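Local atomic coordinates of prenyltransference for protein (Lavandula lanata, PDB entry 5HC6), a protein that probably condenses isoprenoid diphosphates, as a prenyltransferase of the undecaprenyl diphosphate synthase family. Residues G143-I148 against L200-L205; P186-L191 against W206-T211. All coordinates share one frame; numbering follows the deposited sequence.

Contact 1. Residues G143-I148 against L200-L205. With SO4 (sulfate ion), chain D.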
# COMPACT_ATOMS: atom_id res chain seq x y z
N GLY A 143 1.71 1.98 -12.72
CA GLY A 143 1.47 0.99 -11.72
C GLY A 143 2.58 0.90 -10.68
O GLY A 143 3.79 1.05 -10.98
N GLY A 144 2.18 0.66 -9.45
CA GLY A 144 3.09 0.73 -8.31
C GLY A 144 4.13 -0.34 -8.34
O GLY A 144 5.31 -0.07 -8.04
N ARG A 145 3.72 -1.57 -8.70
CA ARG A 145 4.69 -2.68 -8.81
C ARG A 145 5.70 -2.39 -9.87
O ARG A 145 6.88 -2.62 -9.68
CB ARG A 145 3.99 -3.98 -9.19
CG ARG A 145 3.15 -4.63 -8.11
CD ARG A 145 4.03 -5.45 -7.25
NE ARG A 145 3.36 -6.17 -6.15
CZ ARG A 145 2.94 -7.43 -6.19
NH1 ARG A 145 3.00 -8.11 -7.32
NH2 ARG A 145 2.45 -8.00 -5.08
N GLU A 146 5.22 -1.97 -11.04
CA GLU A 146 6.10 -1.63 -12.18
C GLU A 146 7.10 -0.51 -11.84
O GLU A 146 8.28 -0.56 -12.23
CB GLU A 146 5.28 -1.12 -13.35
CG GLU A 146 4.50 -2.20 -14.07
CD GLU A 146 3.20 -2.68 -13.39
OE1 GLU A 146 2.74 -2.17 -12.32
OE2 GLU A 146 2.61 -3.58 -13.96
N ASP A 147 6.63 0.51 -11.13
CA ASP A 147 7.53 1.59 -10.64
C ASP A 147 8.63 1.01 -9.78
O ASP A 147 9.78 1.31 -9.98
CB ASP A 147 6.71 2.56 -9.83
CG ASP A 147 7.39 3.88 -9.60
OD1 ASP A 147 8.52 4.13 -10.10
OD2 ASP A 147 6.75 4.66 -8.86
N ILE A 148 8.30 0.19 -8.79
CA ILE A 148 9.31 -0.38 -7.96
C ILE A 148 10.29 -1.26 -8.80
O ILE A 148 11.50 -1.23 -8.56
CB ILE A 148 8.69 -1.21 -6.89
CG1 ILE A 148 7.98 -0.33 -5.86
CG2 ILE A 148 9.72 -2.02 -6.16
CD1 ILE A 148 7.07 -1.08 -4.94
N LEU A 200 -6.06 -0.77 -3.44
CA LEU A 200 -5.18 0.10 -4.21
C LEU A 200 -5.15 -0.18 -5.72
O LEU A 200 -4.77 0.71 -6.50
CB LEU A 200 -3.77 -0.01 -3.66
CG LEU A 200 -3.63 0.31 -2.17
CD1 LEU A 200 -2.20 0.02 -1.74
CD2 LEU A 200 -4.06 1.75 -1.81
N SER A 201 -5.52 -1.39 -6.11
CA SER A 201 -5.52 -1.83 -7.50
C SER A 201 -4.21 -1.55 -8.21
O SER A 201 -4.21 -1.18 -9.36
CB SER A 201 -6.68 -1.18 -8.28
OG SER A 201 -7.93 -1.30 -7.59
N ASN A 202 -3.10 -1.70 -7.53
CA ASN A 202 -1.79 -1.51 -8.12
C ASN A 202 -1.43 -0.04 -8.50
O ASN A 202 -0.64 0.23 -9.43
CB ASN A 202 -1.51 -2.47 -9.26
CG ASN A 202 -0.03 -2.47 -9.67
OD1 ASN A 202 0.87 -2.30 -8.84
ND2 ASN A 202 0.22 -2.53 -10.96
N PHE A 203 -1.97 0.89 -7.73
CA PHE A 203 -1.48 2.30 -7.74
C PHE A 203 -0.18 2.34 -6.97
O PHE A 203 0.52 1.32 -6.88
CB PHE A 203 -2.57 3.21 -7.13
CG PHE A 203 -2.34 4.71 -7.32
CD1 PHE A 203 -1.63 5.21 -8.41
CD2 PHE A 203 -2.85 5.61 -6.39
CE1 PHE A 203 -1.41 6.54 -8.56
CE2 PHE A 203 -2.67 6.97 -6.57
CZ PHE A 203 -1.94 7.43 -7.66
N PHE A 204 0.17 3.49 -6.40
CA PHE A 204 1.36 3.60 -5.60
C PHE A 204 1.40 2.51 -4.56
O PHE A 204 0.39 2.21 -3.87
CB PHE A 204 1.34 4.91 -4.78
CG PHE A 204 1.47 6.17 -5.59
CD1 PHE A 204 2.38 6.26 -6.63
CD2 PHE A 204 0.72 7.27 -5.28
CE1 PHE A 204 2.54 7.44 -7.35
CE2 PHE A 204 0.88 8.48 -5.99
CZ PHE A 204 1.81 8.57 -7.02
N LEU A 205 2.62 2.03 -4.31
CA LEU A 205 2.85 1.09 -3.21
C LEU A 205 3.95 1.57 -2.29
O LEU A 205 3.75 1.81 -1.10
CB LEU A 205 3.22 -0.23 -3.86
CG LEU A 205 2.13 -1.26 -4.22
CD1 LEU A 205 0.65 -0.96 -4.04
CD2 LEU A 205 2.46 -1.97 -5.50
S SO4 D . -10.09 -2.62 -9.77
O1 SO4 D . -10.54 -3.32 -10.99
O2 SO4 D . -9.29 -3.55 -8.86
O3 SO4 D . -9.29 -1.49 -10.30
O4 SO4 D . -11.28 -2.02 -9.12
O HOH W 1 5.10 1.95 -5.84
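Asn202 meets the start of helix 144-160 with its backbone carbonyl and both ends of its side-chain amide. Gly144 N, the first amide after the N-cap position, donates to Asn202 O over 2.9 Å, arriving from above the carbonyl plane. The next amide, Arg145 N, is bound at 2.9 Å by Asn202 OD1, in the carbonyl plane and on a lone pair. Asn202 ND2 completes the grip by donating to Glu146 OE1 at 2.9 Å, almost in its own amide plane and onto the syn lone pair, although the carboxylate plane is turned 42° from the amide. A chi1 of -167° swings the amide away from the asparagine's own N, letting OD1 and ND2 lie against the first helical turn.

Shape complements these bonds. Gly144 CA lies 3.0 Å from Phe203 O, and a CB on this glycine would collide with that oxygen. Leu205 CD2 sits beside Arg145 N at 3.5 Å, while a water links Gly144 O to Leu205 N. Replacing Asn202 with alanine would probably leave Arg145 N without its acceptor and the Glu146 carboxylate without this donor, weakening the hold on the helix start.

Further out, Gln68 OE1 also receives a bond from Asn202 ND2, and the Arg145 guanidinium binds Trp206 O and forms a salt bridge with Glu171, both of the second subunit. Residues 200-203 form a type I' turn, with Ser201 beside Asn202 at its corner. Ser201 OG, also bonded to Arg193, makes weak contacts with a sulfate, 2.9 Å to its O2; Arg199 binds the same ion, which probably comes from crystallisation. A serine and an arginine of one loop beside a sulfate are consistent with the diphosphate-binding Arg-x-Ser-Asn-Phe motif of cis-prenyltransferases.

Contact 2. Residues P186-L191 against W206-T211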
# COMPACT_ATOMS: atom_id res chain seq x y z
N PRO A 186 6.94 12.91 -2.86
CA PRO A 186 6.51 11.68 -3.57
C PRO A 186 5.43 10.90 -2.86
O PRO A 186 4.56 10.29 -3.47
CB PRO A 186 7.79 10.83 -3.61
CG PRO A 186 8.59 11.28 -2.45
CD PRO A 186 8.34 12.78 -2.38
N SER A 187 5.48 10.95 -1.55
CA SER A 187 4.57 10.21 -0.76
C SER A 187 3.25 11.01 -0.47
O SER A 187 3.23 11.99 0.20
CB SER A 187 5.34 9.72 0.48
OG SER A 187 4.35 9.36 1.40
N PRO A 188 2.13 10.55 -0.98
CA PRO A 188 0.91 11.28 -0.62
C PRO A 188 0.59 11.31 0.84
O PRO A 188 0.73 10.31 1.54
CB PRO A 188 -0.20 10.56 -1.36
CG PRO A 188 0.38 9.32 -1.82
CD PRO A 188 1.86 9.43 -1.89
N ASP A 189 0.12 12.46 1.31
CA ASP A 189 -0.35 12.56 2.68
C ASP A 189 -1.73 11.97 2.77
O ASP A 189 -2.12 11.43 3.81
CB ASP A 189 -0.40 14.01 3.09
CG ASP A 189 0.95 14.64 2.96
OD1 ASP A 189 1.75 14.33 3.85
OD2 ASP A 189 1.20 15.37 1.99
N LEU A 190 -2.46 12.08 1.68
CA LEU A 190 -3.90 11.70 1.64
C LEU A 190 -4.20 11.01 0.32
O LEU A 190 -3.82 11.53 -0.70
CB LEU A 190 -4.78 12.93 1.70
CG LEU A 190 -6.27 12.77 1.50
CD1 LEU A 190 -6.87 11.89 2.55
CD2 LEU A 190 -6.91 14.14 1.53
N LEU A 191 -4.84 9.85 0.34
CA LEU A 191 -5.16 9.14 -0.86
C LEU A 191 -6.66 9.00 -0.85
O LEU A 191 -7.22 8.47 0.09
CB LEU A 191 -4.54 7.75 -0.86
CG LEU A 191 -5.03 6.84 -2.00
CD1 LEU A 191 -4.47 7.26 -3.34
CD2 LEU A 191 -4.60 5.42 -1.72
N TRP A 206 5.15 1.72 -2.83
CA TRP A 206 6.27 2.29 -2.09
C TRP A 206 5.88 3.65 -1.41
O TRP A 206 6.27 3.98 -0.31
CB TRP A 206 7.43 2.54 -3.08
CG TRP A 206 8.50 3.38 -2.43
CD1 TRP A 206 8.53 4.73 -2.32
CD2 TRP A 206 9.68 2.89 -1.76
NE1 TRP A 206 9.64 5.12 -1.62
CE2 TRP A 206 10.36 4.01 -1.26
CE3 TRP A 206 10.21 1.60 -1.54
CZ2 TRP A 206 11.56 3.89 -0.55
CZ3 TRP A 206 11.40 1.48 -0.83
CH2 TRP A 206 12.06 2.63 -0.34
N GLN A 207 5.14 4.44 -2.13
CA GLN A 207 4.78 5.80 -1.72
C GLN A 207 3.76 5.90 -0.61
O GLN A 207 3.56 6.99 -0.07
CB GLN A 207 4.27 6.58 -2.94
CG GLN A 207 5.36 6.73 -3.99
CD GLN A 207 5.48 5.66 -5.04
OE1 GLN A 207 4.80 4.61 -5.03
NE2 GLN A 207 6.40 5.91 -5.99
N LEU A 208 3.22 4.76 -0.15
CA LEU A 208 2.05 4.85 0.77
C LEU A 208 2.16 4.41 2.26
O LEU A 208 1.11 4.14 2.91
CB LEU A 208 0.90 4.05 0.16
CG LEU A 208 0.42 4.45 -1.23
CD1 LEU A 208 -0.78 3.55 -1.54
CD2 LEU A 208 0.02 5.92 -1.31
N PRO A 209 3.37 4.32 2.83
CA PRO A 209 3.47 3.72 4.13
C PRO A 209 2.73 4.45 5.23
O PRO A 209 2.28 3.80 6.14
CB PRO A 209 4.97 3.76 4.41
CG PRO A 209 5.46 4.92 3.62
CD PRO A 209 4.68 4.80 2.36
N PHE A 210 2.62 5.78 5.13
CA PHE A 210 1.90 6.58 6.12
C PHE A 210 0.78 7.40 5.61
O PHE A 210 0.16 8.08 6.38
CB PHE A 210 2.86 7.45 6.96
CG PHE A 210 3.80 6.62 7.74
CD1 PHE A 210 3.36 5.98 8.89
CD2 PHE A 210 5.07 6.34 7.25
CE1 PHE A 210 4.21 5.16 9.62
CE2 PHE A 210 5.92 5.52 7.96
CZ PHE A 210 5.49 4.93 9.13
N THR A 211 0.45 7.27 4.34
CA THR A 211 -0.64 8.03 3.81
C THR A 211 -2.01 7.66 4.43
O THR A 211 -2.31 6.52 4.73
CB THR A 211 -0.68 8.03 2.28
OG1 THR A 211 -1.81 7.34 1.80
CG2 THR A 211 0.54 7.55 1.67
O HOH W 2 3.45 7.60 3.02
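Ser187 OG is approached by Gln207 O, 2.9 Å away, and by a water at 2.6 Å, which lie on the same side of it, about 70° apart. Its single proton could serve either neighbour, so the direction stays open, but the water itself accepts from Phe210 N at 2.9 Å. The hydroxyl and the water thus tie residue 187 to the loop at Phe210. The serine hydroxyl is placed there by a first torsion of 163°, which sets OG opposite the backbone N.

Beside this polar pair, the Pro188 ring carries the apolar part of the contact. Its CG presses on Leu208 CD2 at 3.5 Å, tighter than usual for two carbons, and its CD lies beside the CB of Gln207. Gln207 O is also near that CD, at 3.5 Å. Leu191 continues the layer more loosely, with CD2 4.3 Å from Leu208 CD1. Its CB also borders Thr211 OG1, at 3.8 Å; that hydroxyl is buried with no polar partner in the model, and the close approach of Thr211 to Pro188 O makes its modelled orientation doubtful.

The amide of Gln207 turns off to other company: NE2 binds Thr180 OG1, and OE1 makes a weak bond to Leu205 N. Leu190, whose CB points away from 206-211, packs on helix 225-237, while Trp206 NE1 binds Glu175. The loop after strand 190-193 thus comes back to the residues leading into that strand just before strand 212-215 begins, joining two neighbouring strands at one edge of the parallel sheet of the cis-prenyltransferase fold.

Contacts 1 and 2 have centres about 12 Å apart and share the loop that follows strand 190-193: residues 200-205 run directly into 206-211. They also meet through side chains. Asp147 OD2 lies 3.2 Å from Gln207 NE2, probably a hydrogen bond, so the helix of contact 1 reaches the loop of contact 2. Apolar packing runs alongside, with Leu200 CD2 3.7 Å from Leu191 CD2 and Phe203 CE2 3.7 Å from Leu191 CD1. The sulfate lies at contact 1, whereas contact 2 packs the later part of the same loop against the lead-in to strand 190-193. Both contacts touch the second subunit.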